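Local structure of conserved exported protein (Bacteroides fragilis, 3CLW) at residues A397-F402 against M428-T433; Y337-I342 against L393-N398. The protein probably hydrolyses O-glycosidic bonds, although its own substrate and activity are not established. All coordinates share one frame; numbering follows the deposited sequence.

Interaction 1 of 2, residues A397-F402 against M428-T433; sequences ANYSFF and MISSYT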
ATOM      1  N   ALA A 397      -5.810   7.410   8.073  1.00 33.74           N
ATOM      2  CA  ALA A 397      -5.298   8.726   8.469  1.00 33.45           C
ATOM      3  C   ALA A 397      -4.855   8.802   9.929  1.00 33.06           C
ATOM      4  O   ALA A 397      -3.927   9.522  10.226  1.00 33.85           O
ATOM      5  CB  ALA A 397      -6.336   9.848   8.131  1.00 32.46           C
ATOM      6  N   ASN A 398      -5.516   8.066  10.829  1.00 33.33           N
ATOM      7  CA  ASN A 398      -5.099   7.975  12.232  1.00 33.67           C
ATOM      8  C   ASN A 398      -3.616   7.625  12.273  1.00 34.27           C
ATOM      9  O   ASN A 398      -2.860   8.115  13.105  1.00 34.25           O
ATOM     10  CB  ASN A 398      -5.891   6.871  12.975  1.00 33.38           C
ATOM     11  CG  ASN A 398      -7.185   7.394  13.614  1.00 35.44           C
ATOM     12  OD1 ASN A 398      -7.186   7.940  14.747  1.00 37.02           O
ATOM     13  ND2 ASN A 398      -8.289   7.219  12.907  1.00 29.83           N
ATOM     14  N   TYR A 399      -3.216   6.754  11.355  1.00 34.57           N
ATOM     15  CA  TYR A 399      -1.814   6.389  11.202  1.00 34.78           C
ATOM     16  C   TYR A 399      -1.060   7.349  10.285  1.00 34.55           C
ATOM     17  O   TYR A 399      -0.136   8.050  10.737  1.00 33.25           O
ATOM     18  CB  TYR A 399      -1.706   4.972  10.663  1.00 34.73           C
ATOM     19  CG  TYR A 399      -2.132   3.915  11.633  1.00 35.61           C
ATOM     20  CD1 TYR A 399      -1.251   3.438  12.615  1.00 35.12           C
ATOM     21  CD2 TYR A 399      -3.418   3.355  11.566  1.00 35.53           C
ATOM     22  CE1 TYR A 399      -1.644   2.427  13.520  1.00 32.87           C
ATOM     23  CE2 TYR A 399      -3.809   2.348  12.461  1.00 33.43           C
ATOM     24  CZ  TYR A 399      -2.912   1.905  13.429  1.00 34.41           C
ATOM     25  OH  TYR A 399      -3.311   0.921  14.298  1.00 38.62           O
ATOM     26  N   SER A 400      -1.474   7.381   9.005  1.00 34.33           N
ATOM     27  CA  SER A 400      -0.716   8.061   7.965  1.00 34.08           C
ATOM     28  C   SER A 400      -0.467   9.523   8.190  1.00 33.98           C
ATOM     29  O   SER A 400       0.616  10.007   7.857  1.00 34.55           O
ATOM     30  CB  SER A 400      -1.301   7.802   6.554  1.00 34.94           C
ATOM     31  OG  SER A 400      -2.581   8.400   6.349  1.00 35.67           O
ATOM     32  N   PHE A 401      -1.437  10.238   8.755  1.00 34.13           N
ATOM     33  CA  PHE A 401      -1.329  11.723   8.916  1.00 34.38           C
ATOM     34  C   PHE A 401      -0.297  12.093  10.008  1.00 34.47           C
ATOM     35  O   PHE A 401       0.364  13.121   9.927  1.00 33.62           O
ATOM     36  CB  PHE A 401      -2.736  12.333   9.222  1.00 34.27           C
ATOM     37  CG  PHE A 401      -2.782  13.850   9.287  1.00 32.56           C
ATOM     38  CD1 PHE A 401      -3.138  14.600   8.172  1.00 32.54           C
ATOM     39  CD2 PHE A 401      -2.529  14.526  10.479  1.00 35.01           C
ATOM     40  CE1 PHE A 401      -3.237  16.035   8.237  1.00 31.73           C
ATOM     41  CE2 PHE A 401      -2.598  15.958  10.558  1.00 31.18           C
ATOM     42  CZ  PHE A 401      -2.953  16.702   9.434  1.00 31.70           C
ATOM     43  N   PHE A 402      -0.158  11.209  11.006  1.00 34.93           N
ATOM     44  CA  PHE A 402       0.681  11.432  12.185  1.00 35.94           C
ATOM     45  C   PHE A 402       2.002  10.595  12.242  1.00 36.98           C
ATOM     46  O   PHE A 402       3.010  11.019  12.824  1.00 36.71           O
ATOM     47  CB  PHE A 402      -0.173  11.167  13.419  1.00 35.92           C
ATOM     48  CG  PHE A 402      -1.350  12.102  13.553  1.00 35.86           C
ATOM     49  CD1 PHE A 402      -1.161  13.410  14.003  1.00 35.04           C
ATOM     50  CD2 PHE A 402      -2.640  11.680  13.209  1.00 33.94           C
ATOM     51  CE1 PHE A 402      -2.239  14.282  14.136  1.00 35.56           C
ATOM     52  CE2 PHE A 402      -3.715  12.536  13.322  1.00 34.74           C
ATOM     53  CZ  PHE A 402      -3.516  13.853  13.784  1.00 34.74           C
ATOM     54  N   MET A 428      -6.003  -2.594  20.536  1.00 43.36           N
ATOM     55  CA  MET A 428      -4.706  -2.603  19.845  1.00 40.61           C
ATOM     56  C   MET A 428      -4.103  -1.214  19.930  1.00 41.87           C
ATOM     57  O   MET A 428      -4.777  -0.213  19.688  1.00 42.20           O
ATOM     58  CB  MET A 428      -4.865  -3.028  18.377  1.00 40.77           C
ATOM     59  CG  MET A 428      -5.203  -4.515  18.147  1.00 39.08           C
ATOM     60  SD  MET A 428      -5.776  -4.872  16.470  1.00 32.85           S
ATOM     61  CE  MET A 428      -7.508  -4.574  16.709  1.00 37.60           C
ATOM     62  N   ILE A 429      -2.831  -1.139  20.292  1.00 41.62           N
ATOM     63  CA  ILE A 429      -2.204   0.133  20.473  1.00 42.01           C
ATOM     64  C   ILE A 429      -0.713   0.010  20.210  1.00 41.20           C
ATOM     65  O   ILE A 429      -0.100  -1.001  20.547  1.00 40.72           O
ATOM     66  CB  ILE A 429      -2.584   0.736  21.856  1.00 42.39           C
ATOM     67  CG1 ILE A 429      -1.826   2.034  22.138  1.00 42.78           C
ATOM     68  CG2 ILE A 429      -2.320  -0.251  22.924  1.00 44.68           C
ATOM     69  CD1 ILE A 429      -2.407   2.819  23.295  1.00 42.79           C
ATOM     70  N   SER A 430      -0.161   1.046  19.567  1.00 40.34           N
ATOM     71  CA  SER A 430       1.233   1.077  19.106  1.00 39.27           C
ATOM     72  C   SER A 430       1.703   2.515  19.167  1.00 38.40           C
ATOM     73  O   SER A 430       0.881   3.424  19.146  1.00 37.83           O
ATOM     74  CB  SER A 430       1.353   0.525  17.663  1.00 39.29           C
ATOM     75  OG  SER A 430       0.503   1.230  16.744  1.00 40.60           O
ATOM     76  N   SER A 431       3.017   2.721  19.257  1.00 37.95           N
ATOM     77  CA  SER A 431       3.588   4.066  19.342  1.00 38.22           C
ATOM     78  C   SER A 431       4.781   4.268  18.426  1.00 38.08           C
ATOM     79  O   SER A 431       5.435   3.302  18.044  1.00 39.39           O
ATOM     80  CB  SER A 431       3.967   4.408  20.789  1.00 37.71           C
ATOM     81  OG  SER A 431       2.840   4.322  21.633  1.00 37.22           O
ATOM     82  N   TYR A 432       5.065   5.524  18.081  1.00 37.39           N
ATOM     83  CA  TYR A 432       6.063   5.856  17.051  1.00 37.75           C
ATOM     84  C   TYR A 432       6.599   7.175  17.448  1.00 37.54           C
ATOM     85  O   TYR A 432       5.878   7.936  18.045  1.00 37.81           O
ATOM     86  CB  TYR A 432       5.429   5.972  15.628  1.00 37.09           C
ATOM     87  CG  TYR A 432       4.612   4.769  15.306  1.00 36.08           C
ATOM     88  CD1 TYR A 432       5.139   3.736  14.551  1.00 35.46           C
ATOM     89  CD2 TYR A 432       3.328   4.632  15.806  1.00 35.19           C
ATOM     90  CE1 TYR A 432       4.423   2.604  14.323  1.00 35.55           C
ATOM     91  CE2 TYR A 432       2.582   3.502  15.567  1.00 36.73           C
ATOM     92  CZ  TYR A 432       3.141   2.489  14.831  1.00 37.09           C
ATOM     93  OH  TYR A 432       2.415   1.364  14.575  1.00 38.17           O
ATOM     94  N   THR A 433       7.847   7.462  17.109  1.00 38.46           N
ATOM     95  CA  THR A 433       8.430   8.767  17.447  1.00 39.60           C
ATOM     96  C   THR A 433       9.498   9.251  16.465  1.00 40.95           C
ATOM     97  O   THR A 433      10.181   8.458  15.831  1.00 41.31           O
ATOM     98  CB  THR A 433       9.019   8.811  18.892  1.00 39.44           C
ATOM     99  OG1 THR A 433       9.406  10.156  19.212  1.00 40.22           O
ATOM    100  CG2 THR A 433      10.232   7.912  19.039  1.00 38.26           C
TER
HETATM  101  O   HOH W   1      -1.921   0.773  16.638  1.00 35.36           O
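Y399 of helix 391-400 aims its ring at S430 and Y432 of strand 427-433. The strand belongs to the antiparallel beta structure that family 30 glycosidases carry beside their TIM barrel, so the contact joins helix to sheet at the seam between the two. The phenol is sent across by its torsions: CG stands anti to the carbonyl carbon (chi1 -69°). CE1 meets the serine at the ring edge, near the ring plane, with Y399 CE1 to S430 OG at 4.1 Å. The second neighbour comes in obliquely, Y432 OH lying 4.3 Å from Y399 CE1. These are loose touches, and little surface is buried between the two segments. A water 2.7 Å from Y399 OH appears to link the two hydroxyls; its distance of 2.5 Å to S430 OG is very short, so the detail of that leg is doubtful. The tighter packing surrounds the water-linked hydroxyls. The Y399 ring also rests on V441 and I443 of strand 438-444 and on H343 of helix 328-347; S430 touches T347 and Y432 touches L346 of the same helix. Past Y399 the chain packs elsewhere, F401 meeting F54 edge-to-face. The strand's looser side is turned the other way, where I429 and T433 point away from the helix and are partly exposed. On the near side, S430 OG is set between its backbone N and carbonyl carbon (chi1 56°), and in that position it has a second polar partner besides the water: a hydrogen bond of 2.9 Å between S430 OG and Y432 OH.

Interaction 2 of 2, residues Y337-I342 against L393-N398; sequences YVARII and LWTTAN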
ATOM      1  N   TYR A 337     -11.894  -2.758  10.627  1.00 39.95           N
ATOM      2  CA  TYR A 337     -11.334  -3.999  10.075  1.00 39.61           C
ATOM      3  C   TYR A 337      -9.958  -3.750   9.434  1.00 39.31           C
ATOM      4  O   TYR A 337      -9.002  -4.530   9.631  1.00 39.08           O
ATOM      5  CB  TYR A 337     -12.302  -4.572   9.054  1.00 40.08           C
ATOM      6  CG  TYR A 337     -11.923  -5.900   8.417  1.00 41.71           C
ATOM      7  CD1 TYR A 337     -11.237  -5.941   7.208  1.00 39.48           C
ATOM      8  CD2 TYR A 337     -12.316  -7.125   9.001  1.00 44.13           C
ATOM      9  CE1 TYR A 337     -10.915  -7.128   6.603  1.00 41.77           C
ATOM     10  CE2 TYR A 337     -12.018  -8.346   8.386  1.00 43.09           C
ATOM     11  CZ  TYR A 337     -11.302  -8.336   7.185  1.00 43.72           C
ATOM     12  OH  TYR A 337     -10.987  -9.522   6.550  1.00 43.94           O
ATOM     13  N   VAL A 338      -9.858  -2.646   8.692  1.00 38.29           N
ATOM     14  CA  VAL A 338      -8.637  -2.320   7.982  1.00 37.39           C
ATOM     15  C   VAL A 338      -7.632  -1.734   8.944  1.00 37.26           C
ATOM     16  O   VAL A 338      -6.470  -2.049   8.852  1.00 37.29           O
ATOM     17  CB  VAL A 338      -8.876  -1.378   6.777  1.00 37.33           C
ATOM     18  CG1 VAL A 338      -7.577  -1.059   6.079  1.00 36.66           C
ATOM     19  CG2 VAL A 338      -9.829  -2.005   5.781  1.00 35.78           C
ATOM     20  N   ALA A 339      -8.074  -0.889   9.874  1.00 37.30           N
ATOM     21  CA  ALA A 339      -7.170  -0.386  10.906  1.00 37.52           C
ATOM     22  C   ALA A 339      -6.491  -1.539  11.682  1.00 37.92           C
ATOM     23  O   ALA A 339      -5.383  -1.405  12.137  1.00 38.04           O
ATOM     24  CB  ALA A 339      -7.880   0.545  11.843  1.00 36.94           C
ATOM     25  N   ARG A 340      -7.185  -2.657  11.833  1.00 38.78           N
ATOM     26  CA  ARG A 340      -6.640  -3.849  12.498  1.00 39.23           C
ATOM     27  C   ARG A 340      -5.545  -4.519  11.649  1.00 38.43           C
ATOM     28  O   ARG A 340      -4.498  -4.916  12.176  1.00 38.18           O
ATOM     29  CB  ARG A 340      -7.766  -4.856  12.791  1.00 39.67           C
ATOM     30  CG  ARG A 340      -7.241  -6.192  13.351  1.00 40.58           C
ATOM     31  CD  ARG A 340      -8.345  -7.037  13.953  1.00 38.79           C
ATOM     32  NE  ARG A 340      -9.206  -7.582  12.916  1.00 38.67           N
ATOM     33  CZ  ARG A 340     -10.149  -8.479  13.162  1.00 42.46           C
ATOM     34  NH1 ARG A 340     -10.350  -8.911  14.413  1.00 44.68           N
ATOM     35  NH2 ARG A 340     -10.886  -8.954  12.170  1.00 43.48           N
ATOM     36  N   ILE A 341      -5.777  -4.615  10.339  1.00 37.71           N
ATOM     37  CA  ILE A 341      -4.717  -5.044   9.451  1.00 37.46           C
ATOM     38  C   ILE A 341      -3.498  -4.147   9.620  1.00 37.92           C
ATOM     39  O   ILE A 341      -2.373  -4.656   9.767  1.00 37.94           O
ATOM     40  CB  ILE A 341      -5.119  -5.062   7.972  1.00 37.79           C
ATOM     41  CG1 ILE A 341      -6.299  -5.993   7.743  1.00 37.05           C
ATOM     42  CG2 ILE A 341      -3.933  -5.543   7.120  1.00 35.60           C
ATOM     43  CD1 ILE A 341      -7.044  -5.733   6.450  1.00 40.81           C
ATOM     44  N   ILE A 342      -3.719  -2.830   9.627  1.00 36.77           N
ATOM     45  CA  ILE A 342      -2.603  -1.904   9.729  1.00 36.53           C
ATOM     46  C   ILE A 342      -1.799  -2.134  11.013  1.00 37.41           C
ATOM     47  O   ILE A 342      -0.559  -2.284  10.963  1.00 36.60           O
ATOM     48  CB  ILE A 342      -3.024  -0.412   9.591  1.00 36.48           C
ATOM     49  CG1 ILE A 342      -3.523  -0.136   8.167  1.00 37.00           C
ATOM     50  CG2 ILE A 342      -1.825   0.540   9.931  1.00 35.14           C
ATOM     51  CD1 ILE A 342      -4.199   1.240   7.948  1.00 35.04           C
ATOM     52  N   LEU A 393     -10.741   5.658   4.941  1.00 32.71           N
ATOM     53  CA  LEU A 393      -9.838   6.771   4.721  1.00 32.94           C
ATOM     54  C   LEU A 393      -9.407   7.316   6.071  1.00 33.15           C
ATOM     55  O   LEU A 393      -8.230   7.518   6.321  1.00 33.58           O
ATOM     56  CB  LEU A 393     -10.470   7.876   3.844  1.00 33.41           C
ATOM     57  CG  LEU A 393      -9.540   9.038   3.426  1.00 33.27           C
ATOM     58  CD1 LEU A 393      -9.998   9.722   2.143  1.00 33.81           C
ATOM     59  CD2 LEU A 393      -9.455  10.088   4.521  1.00 34.16           C
ATOM     60  N   TRP A 394     -10.374   7.556   6.943  1.00 32.90           N
ATOM     61  CA  TRP A 394     -10.099   8.177   8.235  1.00 32.85           C
ATOM     62  C   TRP A 394      -9.295   7.296   9.220  1.00 32.81           C
ATOM     63  O   TRP A 394      -8.414   7.782   9.945  1.00 33.40           O
ATOM     64  CB  TRP A 394     -11.400   8.765   8.799  1.00 31.42           C
ATOM     65  CG  TRP A 394     -11.952   9.759   7.803  1.00 32.59           C
ATOM     66  CD1 TRP A 394     -13.101   9.632   7.044  1.00 30.35           C
ATOM     67  CD2 TRP A 394     -11.333  11.000   7.391  1.00 29.87           C
ATOM     68  NE1 TRP A 394     -13.236  10.745   6.240  1.00 32.62           N
ATOM     69  CE2 TRP A 394     -12.158  11.573   6.411  1.00 29.31           C
ATOM     70  CE3 TRP A 394     -10.146  11.671   7.759  1.00 30.13           C
ATOM     71  CZ2 TRP A 394     -11.859  12.805   5.806  1.00 31.50           C
ATOM     72  CZ3 TRP A 394      -9.838  12.856   7.155  1.00 30.19           C
ATOM     73  CH2 TRP A 394     -10.689  13.420   6.174  1.00 32.03           C
ATOM     74  N   THR A 395      -9.545   6.001   9.207  1.00 33.54           N
ATOM     75  CA  THR A 395      -8.793   5.113  10.098  1.00 33.79           C
ATOM     76  C   THR A 395      -7.354   4.944   9.611  1.00 34.40           C
ATOM     77  O   THR A 395      -6.443   4.814  10.435  1.00 34.55           O
ATOM     78  CB  THR A 395      -9.459   3.739  10.287  1.00 33.73           C
ATOM     79  OG1 THR A 395      -9.568   3.069   9.025  1.00 32.28           O
ATOM     80  CG2 THR A 395     -10.853   3.903  10.912  1.00 34.02           C
ATOM     81  N   THR A 396      -7.150   4.971   8.292  1.00 34.57           N
ATOM     82  CA  THR A 396      -5.779   5.020   7.738  1.00 35.31           C
ATOM     83  C   THR A 396      -5.090   6.302   8.192  1.00 34.22           C
ATOM     84  O   THR A 396      -3.951   6.278   8.662  1.00 34.18           O
ATOM     85  CB  THR A 396      -5.746   4.952   6.197  1.00 35.22           C
ATOM     86  OG1 THR A 396      -6.385   3.755   5.761  1.00 36.89           O
ATOM     87  CG2 THR A 396      -4.315   4.944   5.678  1.00 36.31           C
ATOM     88  N   ALA A 397      -5.810   7.410   8.073  1.00 33.74           N
ATOM     89  CA  ALA A 397      -5.298   8.726   8.469  1.00 33.45           C
ATOM     90  C   ALA A 397      -4.855   8.802   9.929  1.00 33.06           C
ATOM     91  O   ALA A 397      -3.927   9.522  10.226  1.00 33.85           O
ATOM     92  CB  ALA A 397      -6.336   9.848   8.131  1.00 32.46           C
ATOM     93  N   ASN A 398      -5.516   8.066  10.829  1.00 33.33           N
ATOM     94  CA  ASN A 398      -5.099   7.975  12.232  1.00 33.67           C
ATOM     95  C   ASN A 398      -3.616   7.625  12.273  1.00 34.27           C
ATOM     96  O   ASN A 398      -2.860   8.115  13.105  1.00 34.25           O
ATOM     97  CB  ASN A 398      -5.891   6.871  12.975  1.00 33.38           C
ATOM     98  CG  ASN A 398      -7.185   7.394  13.614  1.00 35.44           C
ATOM     99  OD1 ASN A 398      -7.186   7.940  14.747  1.00 37.02           O
ATOM    100  ND2 ASN A 398      -8.289   7.219  12.907  1.00 29.83           N
TER
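A339 and T395 mark the closest CA approach between 337-342 and 393-398, their CA atoms 5.8 Å apart. The small methyl of the alanine lets the backbones come this near: A339 CB lies 3.9 Å from T395 CB and 4.1 Å from T395 OG1. About one turn on from A339, I342 reaches across to T396, the residue after T395. Its CG1 stands anti to the carbonyl carbon (chi1 -67°), and the extended chain carries CD1 to 4.0 Å from T396 OG1 and 4.1 Å from T396 CA, the two side chains crossing at about a right angle. All of this is apolar or van der Waals contact; the threonine hydroxyls are engaged elsewhere. T395 OG1 bonds chiefly to G335 O, a polar tie to helix 328-347 one turn before A339, with K391 O of its own helix as a second partner for the same hydroxyl. T396 OG1 bonds to M392 O and to the indole NE1 of W356, which fixes the hydroxyl that I342 packs against. Further out, V338 touches W354 and W356 and reaches M392, while I342 leans on W354. The helix pair thus lies between strand 353-356 of the TIM barrel, on which V338 and I342 rest, and strand 490-495 of the beta domain, whose V491 is touched by A339, T395 and N398.

Both interactions are buried, and both use helix 391-400, sharing A397 and N398, with their centres about 10 Å apart. Interaction 2 is the closer packing, helix on helix, with methyl groups meeting threonine side chains, whose hydroxyls bond to backbone carbonyls and to an indole of strand 353-356. Interaction 1 lies farther from the centre of the chain, helix against strand, and relies on hydroxyls that a water appears to join. The two meet directly: Y399 CD2 packs 3.6 Å from I342 CG2, and M428 SD lies 3.7 Å from R340 CG. Helix 328-347 therefore touches both partners, helix 391-400 and strand 427-433, bringing barrel and beta domain together at one seam.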